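Local atomic coordinates of 4-hydroxy-tetrahydrodipicolinate synthase (Thermotoga maritima, PDB entry 1O5K), a protein that probably catalyses the condensation of pyruvate with L-aspartate beta-semialdehyde to 4-hydroxy-tetrahydrodipicolinate, a step of lysine biosynthesis, working as a homotetramer. Residues A[20-25]-A[275-280]; A[51-56]-A[68-73]; A[56-61]-A[262-267]. All blocks are in the same frame, centred on the assembly; numbering follows the deposited sequence.

Interaction 1 of 3, residues A[20-25]-A[275-280]; sequences AIVTPF and GFIENE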
ATOM      1  N   ALA A  20      -8.913  24.541  11.805  1.00 23.85           N
ATOM      2  CA  ALA A  20      -7.985  23.897  12.741  1.00 24.89           C
ATOM      3  C   ALA A  20      -6.823  24.876  12.830  1.00 24.14           C
ATOM      4  O   ALA A  20      -5.898  24.868  12.029  1.00 24.98           O
ATOM      5  CB  ALA A  20      -7.547  22.559  12.223  1.00 27.38           C
ATOM      6  N   ILE A  21      -6.901  25.746  13.811  1.00 24.09           N
ATOM      7  CA  ILE A  21      -6.058  26.959  13.828  1.00 24.72           C
ATOM      8  C   ILE A  21      -4.679  26.608  14.390  1.00 25.45           C
ATOM      9  O   ILE A  21      -4.555  25.747  15.266  1.00 22.30           O
ATOM     10  CB  ILE A  21      -6.759  28.089  14.591  1.00 22.87           C
ATOM     11  CG1 ILE A  21      -6.055  29.427  14.306  1.00 24.61           C
ATOM     12  CG2 ILE A  21      -6.857  27.786  16.109  1.00 24.47           C
ATOM     13  CD1 ILE A  21      -6.822  30.652  14.718  1.00 27.65           C
ATOM     14  N   VAL A  22      -3.642  27.184  13.776  1.00 24.97           N
ATOM     15  CA  VAL A  22      -2.271  27.071  14.288  1.00 25.48           C
ATOM     16  C   VAL A  22      -2.101  27.747  15.664  1.00 22.54           C
ATOM     17  O   VAL A  22      -2.905  28.562  16.083  1.00 23.87           O
ATOM     18  CB  VAL A  22      -1.210  27.660  13.327  1.00 26.20           C
ATOM     19  CG1 VAL A  22      -1.247  27.028  11.927  1.00 25.39           C
ATOM     20  CG2 VAL A  22      -1.368  29.168  13.232  1.00 27.27           C
ATOM     21  N   THR A  23      -1.065  27.298  16.377  1.00 23.29           N
ATOM     22  CA  THR A  23      -0.622  27.867  17.614  1.00 22.29           C
ATOM     23  C   THR A  23       0.662  28.663  17.306  1.00 27.46           C
ATOM     24  O   THR A  23       1.720  28.081  17.188  1.00 24.34           O
ATOM     25  CB  THR A  23      -0.361  26.742  18.648  1.00 26.06           C
ATOM     26  OG1 THR A  23      -1.576  26.000  18.884  1.00 25.30           O
ATOM     27  CG2 THR A  23      -0.001  27.357  19.981  1.00 24.86           C
ATOM     28  N   PRO A  24       0.582  29.993  17.166  1.00 24.52           N
ATOM     29  CA  PRO A  24       1.792  30.749  16.912  1.00 25.19           C
ATOM     30  C   PRO A  24       2.727  30.809  18.097  1.00 22.25           C
ATOM     31  O   PRO A  24       2.285  30.850  19.253  1.00 22.97           O
ATOM     32  CB  PRO A  24       1.273  32.156  16.580  1.00 26.03           C
ATOM     33  CG  PRO A  24      -0.197  31.975  16.342  1.00 26.75           C
ATOM     34  CD  PRO A  24      -0.604  30.848  17.184  1.00 27.24           C
ATOM     35  N   PHE A  25       4.020  30.793  17.790  1.00 20.05           N
ATOM     36  CA  PHE A  25       5.069  30.938  18.747  1.00 22.03           C
ATOM     37  C   PHE A  25       5.971  32.062  18.351  1.00 25.45           C
ATOM     38  O   PHE A  25       6.141  32.356  17.155  1.00 25.07           O
ATOM     39  CB  PHE A  25       5.949  29.676  18.841  1.00 23.59           C
ATOM     40  CG  PHE A  25       5.174  28.388  19.140  1.00 25.08           C
ATOM     41  CD1 PHE A  25       5.192  27.311  18.246  1.00 25.78           C
ATOM     42  CD2 PHE A  25       4.437  28.256  20.309  1.00 26.21           C
ATOM     43  CE1 PHE A  25       4.500  26.147  18.517  1.00 25.69           C
ATOM     44  CE2 PHE A  25       3.729  27.102  20.557  1.00 23.94           C
ATOM     45  CZ  PHE A  25       3.757  26.051  19.701  1.00 22.09           C
ATOM     46  N   GLY A 275       2.383  37.603   6.794  1.00 29.10           N
ATOM     47  CA  GLY A 275       2.585  38.639   7.821  1.00 27.53           C
ATOM     48  C   GLY A 275       1.828  38.406   9.113  1.00 24.61           C
ATOM     49  O   GLY A 275       1.768  39.275   9.944  1.00 25.42           O
ATOM     50  N   PHE A 276       1.318  37.203   9.334  1.00 21.00           N
ATOM     51  CA  PHE A 276       0.476  36.933  10.506  1.00 24.43           C
ATOM     52  C   PHE A 276       1.248  36.418  11.725  1.00 27.93           C
ATOM     53  O   PHE A 276       0.892  36.768  12.857  1.00 26.77           O
ATOM     54  CB  PHE A 276      -0.602  35.916  10.190  1.00 26.78           C
ATOM     55  CG  PHE A 276      -1.806  36.464   9.519  1.00 29.74           C
ATOM     56  CD1 PHE A 276      -2.037  36.217   8.176  1.00 27.80           C
ATOM     57  CD2 PHE A 276      -2.756  37.169  10.234  1.00 35.33           C
ATOM     58  CE1 PHE A 276      -3.167  36.698   7.554  1.00 31.08           C
ATOM     59  CE2 PHE A 276      -3.893  37.661   9.602  1.00 36.45           C
ATOM     60  CZ  PHE A 276      -4.090  37.418   8.265  1.00 29.63           C
ATOM     61  N   ILE A 277       2.255  35.570  11.497  1.00 23.60           N
ATOM     62  CA  ILE A 277       2.981  34.888  12.583  1.00 24.51           C
ATOM     63  C   ILE A 277       4.464  34.821  12.228  1.00 24.48           C
ATOM     64  O   ILE A 277       4.845  35.078  11.070  1.00 21.82           O
ATOM     65  CB  ILE A 277       2.427  33.475  12.813  1.00 24.22           C
ATOM     66  CG1 ILE A 277       2.793  32.531  11.654  1.00 25.13           C
ATOM     67  CG2 ILE A 277       0.954  33.493  13.022  1.00 22.75           C
ATOM     68  CD1 ILE A 277       2.495  31.026  11.993  1.00 26.87           C
ATOM     69  N   GLU A 278       5.283  34.505  13.225  1.00 26.33           N
ATOM     70  CA  GLU A 278       6.658  34.109  13.001  1.00 25.85           C
ATOM     71  C   GLU A 278       6.639  32.663  12.552  1.00 25.90           C
ATOM     72  O   GLU A 278       5.692  31.918  12.840  1.00 23.75           O
ATOM     73  CB  GLU A 278       7.498  34.186  14.267  1.00 26.39           C
ATOM     74  CG  GLU A 278       7.470  35.507  14.994  1.00 27.83           C
ATOM     75  CD  GLU A 278       8.236  36.597  14.278  1.00 35.00           C
ATOM     76  OE1 GLU A 278       8.856  36.353  13.224  1.00 37.85           O
ATOM     77  OE2 GLU A 278       8.171  37.729  14.772  1.00 50.07           O
ATOM     78  N   ASN A 279       7.643  32.286  11.771  1.00 22.56           N
ATOM     79  CA  ASN A 279       7.717  30.954  11.205  1.00 23.57           C
ATOM     80  C   ASN A 279       8.475  30.045  12.203  1.00 25.87           C
ATOM     81  O   ASN A 279       9.627  29.697  11.979  1.00 24.24           O
ATOM     82  CB  ASN A 279       8.387  31.013   9.851  1.00 26.92           C
ATOM     83  CG  ASN A 279       8.391  29.690   9.130  1.00 26.97           C
ATOM     84  OD1 ASN A 279       9.198  29.446   8.229  1.00 34.50           O
ATOM     85  ND2 ASN A 279       7.531  28.850   9.512  1.00 23.35           N
ATOM     86  N   GLU A 280       7.827  29.744  13.339  1.00 24.29           N
ATOM     87  CA  GLU A 280       8.490  29.013  14.430  1.00 24.58           C
ATOM     88  C   GLU A 280       7.620  27.822  14.754  1.00 22.48           C
ATOM     89  O   GLU A 280       6.389  27.954  14.824  1.00 24.23           O
ATOM     90  CB  GLU A 280       8.603  29.855  15.695  1.00 25.51           C
ATOM     91  CG  GLU A 280       9.622  30.958  15.678  1.00 34.37           C
ATOM     92  CD  GLU A 280       9.899  31.471  17.074  1.00 35.26           C
ATOM     93  OE1 GLU A 280       9.809  30.694  18.072  1.00 35.45           O
ATOM     94  OE2 GLU A 280      10.200  32.652  17.166  1.00 29.77           O
TER
HETATM   95  O   HOH W   1       4.653  30.229  14.933  1.00 17.21           O
HETATM   96  O   HOH W   2       4.246  33.983  15.823  1.00 20.41           O

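Interaction 2 of 3, residues A[51-56]-A[68-73]; sequences IVLGTT and EKLVSR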
ATOM      1  N   ILE A  51     -11.311  25.030  15.791  1.00 25.40           N
ATOM      2  CA  ILE A  51     -10.727  23.870  16.421  1.00 24.03           C
ATOM      3  C   ILE A  51      -9.329  24.282  16.880  1.00 25.41           C
ATOM      4  O   ILE A  51      -8.440  24.587  16.066  1.00 29.12           O
ATOM      5  CB  ILE A  51     -10.689  22.642  15.505  1.00 24.26           C
ATOM      6  CG1 ILE A  51     -12.109  22.026  15.367  1.00 26.23           C
ATOM      7  CG2 ILE A  51      -9.754  21.621  16.069  1.00 25.84           C
ATOM      8  CD1 ILE A  51     -13.079  22.887  14.591  1.00 26.36           C
ATOM      9  N   VAL A  52      -9.163  24.326  18.194  1.00 23.71           N
ATOM     10  CA  VAL A  52      -7.917  24.765  18.821  1.00 25.27           C
ATOM     11  C   VAL A  52      -7.192  23.521  19.368  1.00 26.59           C
ATOM     12  O   VAL A  52      -7.827  22.610  19.923  1.00 25.05           O
ATOM     13  CB  VAL A  52      -8.265  25.738  19.971  1.00 25.22           C
ATOM     14  CG1 VAL A  52      -7.047  26.126  20.761  1.00 37.18           C
ATOM     15  CG2 VAL A  52      -8.914  27.032  19.409  1.00 33.18           C
ATOM     16  N   LEU A  53      -5.863  23.486  19.256  1.00 23.79           N
ATOM     17  CA  LEU A  53      -5.064  22.376  19.767  1.00 27.00           C
ATOM     18  C   LEU A  53      -5.370  21.020  19.115  1.00 25.97           C
ATOM     19  O   LEU A  53      -5.357  20.002  19.765  1.00 27.73           O
ATOM     20  CB  LEU A  53      -5.137  22.293  21.305  1.00 27.72           C
ATOM     21  CG  LEU A  53      -4.531  23.547  21.944  1.00 29.36           C
ATOM     22  CD1 LEU A  53      -5.048  23.672  23.373  1.00 34.13           C
ATOM     23  CD2 LEU A  53      -3.010  23.551  21.916  1.00 33.52           C
ATOM     24  N   GLY A  54      -5.613  21.043  17.819  1.00 25.02           N
ATOM     25  CA  GLY A  54      -5.562  19.824  17.001  1.00 29.98           C
ATOM     26  C   GLY A  54      -4.098  19.711  16.586  1.00 30.13           C
ATOM     27  O   GLY A  54      -3.208  20.446  17.080  1.00 29.17           O
ATOM     28  N   THR A  55      -3.865  18.797  15.653  1.00 30.42           N
ATOM     29  CA  THR A  55      -2.539  18.556  15.076  1.00 30.33           C
ATOM     30  C   THR A  55      -1.976  19.797  14.483  1.00 25.48           C
ATOM     31  O   THR A  55      -0.783  20.091  14.602  1.00 27.29           O
ATOM     32  CB  THR A  55      -2.628  17.483  13.917  1.00 34.48           C
ATOM     33  OG1 THR A  55      -3.805  16.665  14.062  1.00 46.55           O
ATOM     34  CG2 THR A  55      -1.552  16.489  14.111  1.00 41.91           C
ATOM     35  N   THR A  56      -2.831  20.520  13.775  1.00 25.99           N
ATOM     36  CA  THR A  56      -2.419  21.774  13.120  1.00 26.54           C
ATOM     37  C   THR A  56      -1.963  22.816  14.139  1.00 27.65           C
ATOM     38  O   THR A  56      -1.181  23.663  13.829  1.00 27.25           O
ATOM     39  CB  THR A  56      -3.562  22.329  12.275  1.00 26.27           C
ATOM     40  OG1 THR A  56      -3.992  21.340  11.331  1.00 26.28           O
ATOM     41  CG2 THR A  56      -3.127  23.534  11.405  1.00 27.27           C
ATOM     42  N   GLU A  68      -4.339  26.023  28.623  1.00 22.02           N
ATOM     43  CA  GLU A  68      -5.347  26.790  29.352  1.00 25.34           C
ATOM     44  C   GLU A  68      -5.389  28.223  28.821  1.00 26.19           C
ATOM     45  O   GLU A  68      -6.458  28.756  28.532  1.00 26.73           O
ATOM     46  CB  GLU A  68      -5.083  26.772  30.860  1.00 26.42           C
ATOM     47  CG  GLU A  68      -5.936  27.813  31.555  1.00 36.34           C
ATOM     48  CD  GLU A  68      -5.966  27.678  33.053  1.00 43.07           C
ATOM     49  OE1 GLU A  68      -6.401  28.668  33.680  1.00 48.95           O
ATOM     50  OE2 GLU A  68      -5.576  26.600  33.574  1.00 39.22           O
ATOM     51  N   LYS A  69      -4.217  28.825  28.634  1.00 25.20           N
ATOM     52  CA  LYS A  69      -4.142  30.199  28.173  1.00 25.31           C
ATOM     53  C   LYS A  69      -4.694  30.368  26.766  1.00 24.44           C
ATOM     54  O   LYS A  69      -5.405  31.322  26.494  1.00 23.93           O
ATOM     55  CB  LYS A  69      -2.687  30.684  28.168  1.00 26.91           C
ATOM     56  CG  LYS A  69      -2.135  30.911  29.531  1.00 31.57           C
ATOM     57  CD  LYS A  69      -0.677  31.291  29.445  1.00 42.02           C
ATOM     58  CE  LYS A  69      -0.148  31.782  30.811  1.00 45.37           C
ATOM     59  NZ  LYS A  69       1.146  32.525  30.638  1.00 54.60           N
ATOM     60  N   LEU A  70      -4.375  29.427  25.889  1.00 23.50           N
ATOM     61  CA  LEU A  70      -4.781  29.492  24.508  1.00 25.00           C
ATOM     62  C   LEU A  70      -6.291  29.267  24.427  1.00 25.71           C
ATOM     63  O   LEU A  70      -6.971  29.975  23.698  1.00 24.72           O
ATOM     64  CB  LEU A  70      -4.018  28.447  23.694  1.00 26.44           C
ATOM     65  CG  LEU A  70      -4.203  28.458  22.169  1.00 32.38           C
ATOM     66  CD1 LEU A  70      -3.608  29.710  21.559  1.00 34.42           C
ATOM     67  CD2 LEU A  70      -3.546  27.266  21.544  1.00 35.70           C
ATOM     68  N   VAL A  71      -6.817  28.293  25.179  1.00 22.76           N
ATOM     69  CA  VAL A  71      -8.250  27.998  25.092  1.00 24.13           C
ATOM     70  C   VAL A  71      -9.028  29.218  25.621  1.00 22.84           C
ATOM     71  O   VAL A  71     -10.004  29.682  24.998  1.00 24.63           O
ATOM     72  CB  VAL A  71      -8.607  26.724  25.852  1.00 24.41           C
ATOM     73  CG1 VAL A  71     -10.167  26.604  26.090  1.00 25.66           C
ATOM     74  CG2 VAL A  71      -8.029  25.536  25.095  1.00 27.85           C
ATOM     75  N   SER A  72      -8.636  29.697  26.798  1.00 25.08           N
ATOM     76  CA  SER A  72      -9.336  30.817  27.423  1.00 25.49           C
ATOM     77  C   SER A  72      -9.296  32.040  26.533  1.00 27.64           C
ATOM     78  O   SER A  72     -10.320  32.739  26.375  1.00 25.66           O
ATOM     79  CB  SER A  72      -8.720  31.130  28.784  1.00 27.68           C
ATOM     80  OG  SER A  72      -8.980  30.031  29.653  1.00 31.26           O
ATOM     81  N   ARG A  73      -8.133  32.307  25.934  1.00 25.74           N
ATOM     82  CA  ARG A  73      -8.028  33.482  25.076  1.00 25.42           C
ATOM     83  C   ARG A  73      -8.905  33.354  23.813  1.00 24.71           C
ATOM     84  O   ARG A  73      -9.470  34.326  23.368  1.00 23.71           O
ATOM     85  CB  ARG A  73      -6.586  33.778  24.689  1.00 28.45           C
ATOM     86  CG  ARG A  73      -6.394  35.117  23.971  1.00 26.87           C
ATOM     87  CD  ARG A  73      -6.909  36.308  24.841  1.00 34.25           C
ATOM     88  NE  ARG A  73      -7.042  37.573  24.125  1.00 40.52           N
ATOM     89  CZ  ARG A  73      -7.832  38.597  24.517  1.00 45.80           C
ATOM     90  NH1 ARG A  73      -8.598  38.509  25.601  1.00 45.60           N
ATOM     91  NH2 ARG A  73      -7.878  39.722  23.810  1.00 41.17           N
TER

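Interaction 3 of 3, residues A[56-61]-A[262-267]; sequences TGESPT and TNPIPV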
ATOM      1  N   THR A  56      -2.831  20.520  13.775  1.00 25.99           N
ATOM      2  CA  THR A  56      -2.419  21.774  13.120  1.00 26.54           C
ATOM      3  C   THR A  56      -1.963  22.816  14.139  1.00 27.65           C
ATOM      4  O   THR A  56      -1.181  23.663  13.829  1.00 27.25           O
ATOM      5  CB  THR A  56      -3.562  22.329  12.275  1.00 26.27           C
ATOM      6  OG1 THR A  56      -3.992  21.340  11.331  1.00 26.28           O
ATOM      7  CG2 THR A  56      -3.127  23.534  11.405  1.00 27.27           C
ATOM      8  N   GLY A  57      -2.482  22.749  15.364  1.00 25.53           N
ATOM      9  CA  GLY A  57      -2.035  23.639  16.429  1.00 24.97           C
ATOM     10  C   GLY A  57      -0.953  23.044  17.324  1.00 25.74           C
ATOM     11  O   GLY A  57      -0.759  23.473  18.476  1.00 25.72           O
ATOM     12  N   GLU A  58      -0.265  22.015  16.846  1.00 24.94           N
ATOM     13  CA  GLU A  58       0.902  21.446  17.569  1.00 25.19           C
ATOM     14  C   GLU A  58       0.570  20.991  18.978  1.00 25.31           C
ATOM     15  O   GLU A  58       1.390  21.109  19.892  1.00 26.32           O
ATOM     16  CB  GLU A  58       2.103  22.391  17.542  1.00 25.23           C
ATOM     17  CG  GLU A  58       2.708  22.424  16.161  1.00 24.52           C
ATOM     18  CD  GLU A  58       3.745  23.487  15.968  1.00 33.46           C
ATOM     19  OE1 GLU A  58       3.365  24.553  15.402  1.00 30.25           O
ATOM     20  OE2 GLU A  58       4.915  23.241  16.376  1.00 29.79           O
ATOM     21  N   SER A  59      -0.609  20.381  19.106  1.00 25.06           N
ATOM     22  CA  SER A  59      -0.978  19.865  20.388  1.00 27.66           C
ATOM     23  C   SER A  59       0.072  19.015  21.111  1.00 27.15           C
ATOM     24  O   SER A  59       0.121  19.097  22.329  1.00 28.67           O
ATOM     25  CB  SER A  59      -2.324  19.156  20.340  1.00 30.28           C
ATOM     26  OG  SER A  59      -2.281  18.055  19.506  1.00 33.54           O
ATOM     27  N   PRO A  60       0.893  18.190  20.421  1.00 25.81           N
ATOM     28  CA  PRO A  60       1.886  17.381  21.120  1.00 27.72           C
ATOM     29  C   PRO A  60       2.909  18.183  21.916  1.00 25.17           C
ATOM     30  O   PRO A  60       3.425  17.680  22.902  1.00 24.72           O
ATOM     31  CB  PRO A  60       2.586  16.607  19.971  1.00 24.91           C
ATOM     32  CG  PRO A  60       1.570  16.525  18.981  1.00 29.18           C
ATOM     33  CD  PRO A  60       0.901  17.895  18.983  1.00 26.27           C
ATOM     34  N   THR A  61       3.161  19.433  21.518  1.00 21.49           N
ATOM     35  CA  THR A  61       4.214  20.218  22.122  1.00 21.59           C
ATOM     36  C   THR A  61       3.762  21.449  22.925  1.00 23.19           C
ATOM     37  O   THR A  61       4.601  22.244  23.388  1.00 24.87           O
ATOM     38  CB  THR A  61       5.233  20.662  21.069  1.00 27.28           C
ATOM     39  OG1 THR A  61       4.573  21.392  20.063  1.00 24.91           O
ATOM     40  CG2 THR A  61       5.876  19.474  20.391  1.00 26.99           C
ATOM     41  N   THR A 262       4.992  17.803   6.292  1.00 24.41           N
ATOM     42  CA  THR A 262       3.969  17.547   7.299  1.00 25.28           C
ATOM     43  C   THR A 262       3.323  18.829   7.824  1.00 23.57           C
ATOM     44  O   THR A 262       4.009  19.742   8.276  1.00 22.49           O
ATOM     45  CB  THR A 262       4.615  16.829   8.463  1.00 26.00           C
ATOM     46  OG1 THR A 262       5.141  15.580   8.003  1.00 26.07           O
ATOM     47  CG2 THR A 262       3.552  16.524   9.542  1.00 26.74           C
ATOM     48  N   ASN A 263       1.986  18.850   7.850  1.00 24.39           N
ATOM     49  CA  ASN A 263       1.227  19.957   8.415  1.00 24.75           C
ATOM     50  C   ASN A 263       1.481  19.935   9.928  1.00 26.01           C
ATOM     51  O   ASN A 263       1.422  18.848  10.523  1.00 25.18           O
ATOM     52  CB  ASN A 263      -0.264  19.676   8.143  1.00 26.72           C
ATOM     53  CG  ASN A 263      -1.179  20.559   8.896  1.00 26.34           C
ATOM     54  OD1 ASN A 263      -2.013  20.071   9.672  1.00 29.61           O
ATOM     55  ND2 ASN A 263      -1.126  21.848   8.626  1.00 20.04           N
ATOM     56  N   PRO A 264       1.680  21.074  10.595  1.00 23.70           N
ATOM     57  CA  PRO A 264       1.577  22.443  10.045  1.00 23.64           C
ATOM     58  C   PRO A 264       2.859  23.155   9.583  1.00 24.08           C
ATOM     59  O   PRO A 264       2.911  24.397   9.645  1.00 22.10           O
ATOM     60  CB  PRO A 264       0.998  23.198  11.210  1.00 23.34           C
ATOM     61  CG  PRO A 264       1.641  22.553  12.415  1.00 28.60           C
ATOM     62  CD  PRO A 264       1.814  21.087  12.063  1.00 25.07           C
ATOM     63  N   ILE A 265       3.872  22.422   9.133  1.00 22.83           N
ATOM     64  CA  ILE A 265       5.061  23.066   8.655  1.00 23.76           C
ATOM     65  C   ILE A 265       4.761  24.033   7.501  1.00 23.56           C
ATOM     66  O   ILE A 265       5.143  25.232   7.594  1.00 22.87           O
ATOM     67  CB  ILE A 265       6.176  22.063   8.336  1.00 20.85           C
ATOM     68  CG1 ILE A 265       6.703  21.465   9.631  1.00 23.39           C
ATOM     69  CG2 ILE A 265       7.284  22.707   7.604  1.00 23.21           C
ATOM     70  CD1 ILE A 265       7.549  20.251   9.403  1.00 22.31           C
ATOM     71  N   PRO A 266       4.099  23.592   6.428  1.00 26.12           N
ATOM     72  CA  PRO A 266       3.783  24.538   5.323  1.00 24.81           C
ATOM     73  C   PRO A 266       2.838  25.671   5.685  1.00 25.77           C
ATOM     74  O   PRO A 266       3.127  26.837   5.366  1.00 23.85           O
ATOM     75  CB  PRO A 266       3.138  23.625   4.267  1.00 24.53           C
ATOM     76  CG  PRO A 266       3.767  22.253   4.585  1.00 26.63           C
ATOM     77  CD  PRO A 266       3.620  22.231   6.070  1.00 25.83           C
ATOM     78  N   VAL A 267       1.785  25.354   6.419  1.00 21.32           N
ATOM     79  CA  VAL A 267       0.790  26.422   6.749  1.00 23.46           C
ATOM     80  C   VAL A 267       1.407  27.547   7.623  1.00 24.17           C
ATOM     81  O   VAL A 267       1.132  28.756   7.400  1.00 22.61           O
ATOM     82  CB  VAL A 267      -0.519  25.832   7.311  1.00 22.97           C
ATOM     83  CG1 VAL A 267      -0.362  25.318   8.729  1.00 23.48           C
ATOM     84  CG2 VAL A 267      -1.637  26.879   7.253  1.00 25.70           C
TER

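Interaction 1 of 3, residues A[20-25]-A[275-280]
The Phe25 ring carries the carbonyl Thr23 O over the centre of one face, 3.6 Å above the plane, while at its edge CD1 meets Glu280 O at 3.7 Å, near the ring plane. In this TIM barrel, 20-25 leads from strand 16-20 into the small hairpin of strands 25-26 and 29-30; segment 275-280 begins with Gly275, the positive-phi residue of the Schellman motif that closes helix 265-273. Both carbonyls beside the ring accept a hydrogen bond from Lys268 NZ.

The apolar part is compact. CG2 of Ile277 sits 3.8 Å from Pro24 CB, the two side chains crossing at about a right angle. Ile277 CG1 takes the crowded position between backbone N and carbonyl carbon (chi1 71°), which leaves CG2 anti to the carbonyl carbon.

Water joins the two backbones. One molecule accepts from Phe25 N (3.0 Å) and can donate to Glu278 O and Glu280 O (2.9 Å each), its two protons having more acceptors in reach than they can serve. The inverse gamma turn centred on Asn279, with a weak Glu280 N to Glu278 O bond, places both carbonyls beside this water.

Glu280, extended beyond CG, runs past the Phe25 backbone to the hairpin turn, where OE2 accepts from Asn27 N and OE1 from Gly28 N. An alanine here would remove this two-pronged acceptor and would probably loosen the hairpin turn. A second water donates to Phe25 O at 2.8 Å and accepts from Glu278 N, also at 2.8 Å.

Interaction 2 of 3, residues A[51-56]-A[68-73]
Apolar contacts carry this junction, the first step of the beta-alpha-beta unit formed in the TIM barrel by strand 49-52, helix 64-78 and strand 84-87. Leu70 projects from the helix with CG anti to the backbone N (chi1 -174°), and its CD2 touches both the last strand residue and the first after it: it lies 3.8 Å from Val52 CG1 and 3.8 Å from Leu53 CD2. The other methyl of Leu53, CD1, reaches 3.9 Å from Val71 CG2, so the forked end of Leu53 touches two successive helix residues. Leu53 crosses Leu70 obliquely but Val71 at about a right angle. Its backbone has left-handed helical angles (phi 62°, psi 39°), so the chain leaves the strand while the side chain still faces the helix, as that of Val52 does.

Polar bonds lie around this buried patch. In the backbone, Val52 pairs with Ile85 and Gly87 of the next strand. From the helix, Arg73 forms salt bridges to Glu36 and to the calcium ligand Glu76. Past the strand end, Thr55 OG1 makes weak hydrogen bonds to Tyr144 OH and to Tyr118 OH of a second subunit.

Interaction 3 of 3, residues A[56-61]-A[262-267]
A cis peptide bond between Asn263 and Pro264 folds 262-265 into a type VIa turn, closed by Ile265 N donating to Thr262 O (2.8 Å), and sets the CA of Pro264 5.1 Å from the CA of Thr56. On the facing loop, left-handed angles at Glu58 (phi 57°, psi 40°) lead into a second turn, in which Thr61 N donates to Glu58 O.

Thr56 meets both residues of the cis pair. Its OG1, anti to the carbonyl carbon, lies 2.9 Å from Asn263 OD1; the single hydroxyl proton has another acceptor in reach, O1 of the modified residue at position 173. Asn263 extends with CG anti to the backbone N (chi1 168°), bringing the end of its amide to the threonine, where ND2 comes 3.8 Å from the methyl Thr56 CG2. That methyl also packs on Val267 CG1, in the first turn of the helix.

These loops lie at the C-terminal mouth of the TIM barrel, where the position 173 lysine carries pyruvate as a Schiff base; Thr56 is a predicted pyruvate-binding residue. Pro264, at the N-cap position of helix 265-273, turns its ring toward the loop. Its CG sits tightly against the carbonyl Thr56 O, at 3.3 Å, and on Glu58 CG at 3.9 Å. Glu58, extended beyond CG, lays its aliphatic part obliquely across the proline, and its carboxylate goes on to two partners: OE1 forms a salt bridge with Lys268 and OE2 accepts from Arg282 N. On the subunit side, Thr262 OG1 is hydrogen-bonded to Lys120 O of a second subunit, and Ile265 packs on Thr122 of that same subunit.

In the fold
Interactions 2 and 3 share Thr56, which bonds through OG1 to O1 of the pyruvate-lysine adduct at position 173, so both run directly into the active site. Interaction 1, whose centre is about 9 Å from that of interaction 3 and about 12 Å from that of interaction 2, borders the active site from the loop after the neighbouring strand 16-20, the nearest side-chain atoms of Val22 and Thr56 being about 4 Å apart. Ile21 N probably bonds to Ile51 O (3.0 Å), and Thr23 OG1 to Gly57 O (2.7 Å). Val22 CG1 packs on Val267 CG1 at 3.7 Å, joining interactions 1 and 3 through the helix 265-273. Along the chain, interaction 1 encloses both others.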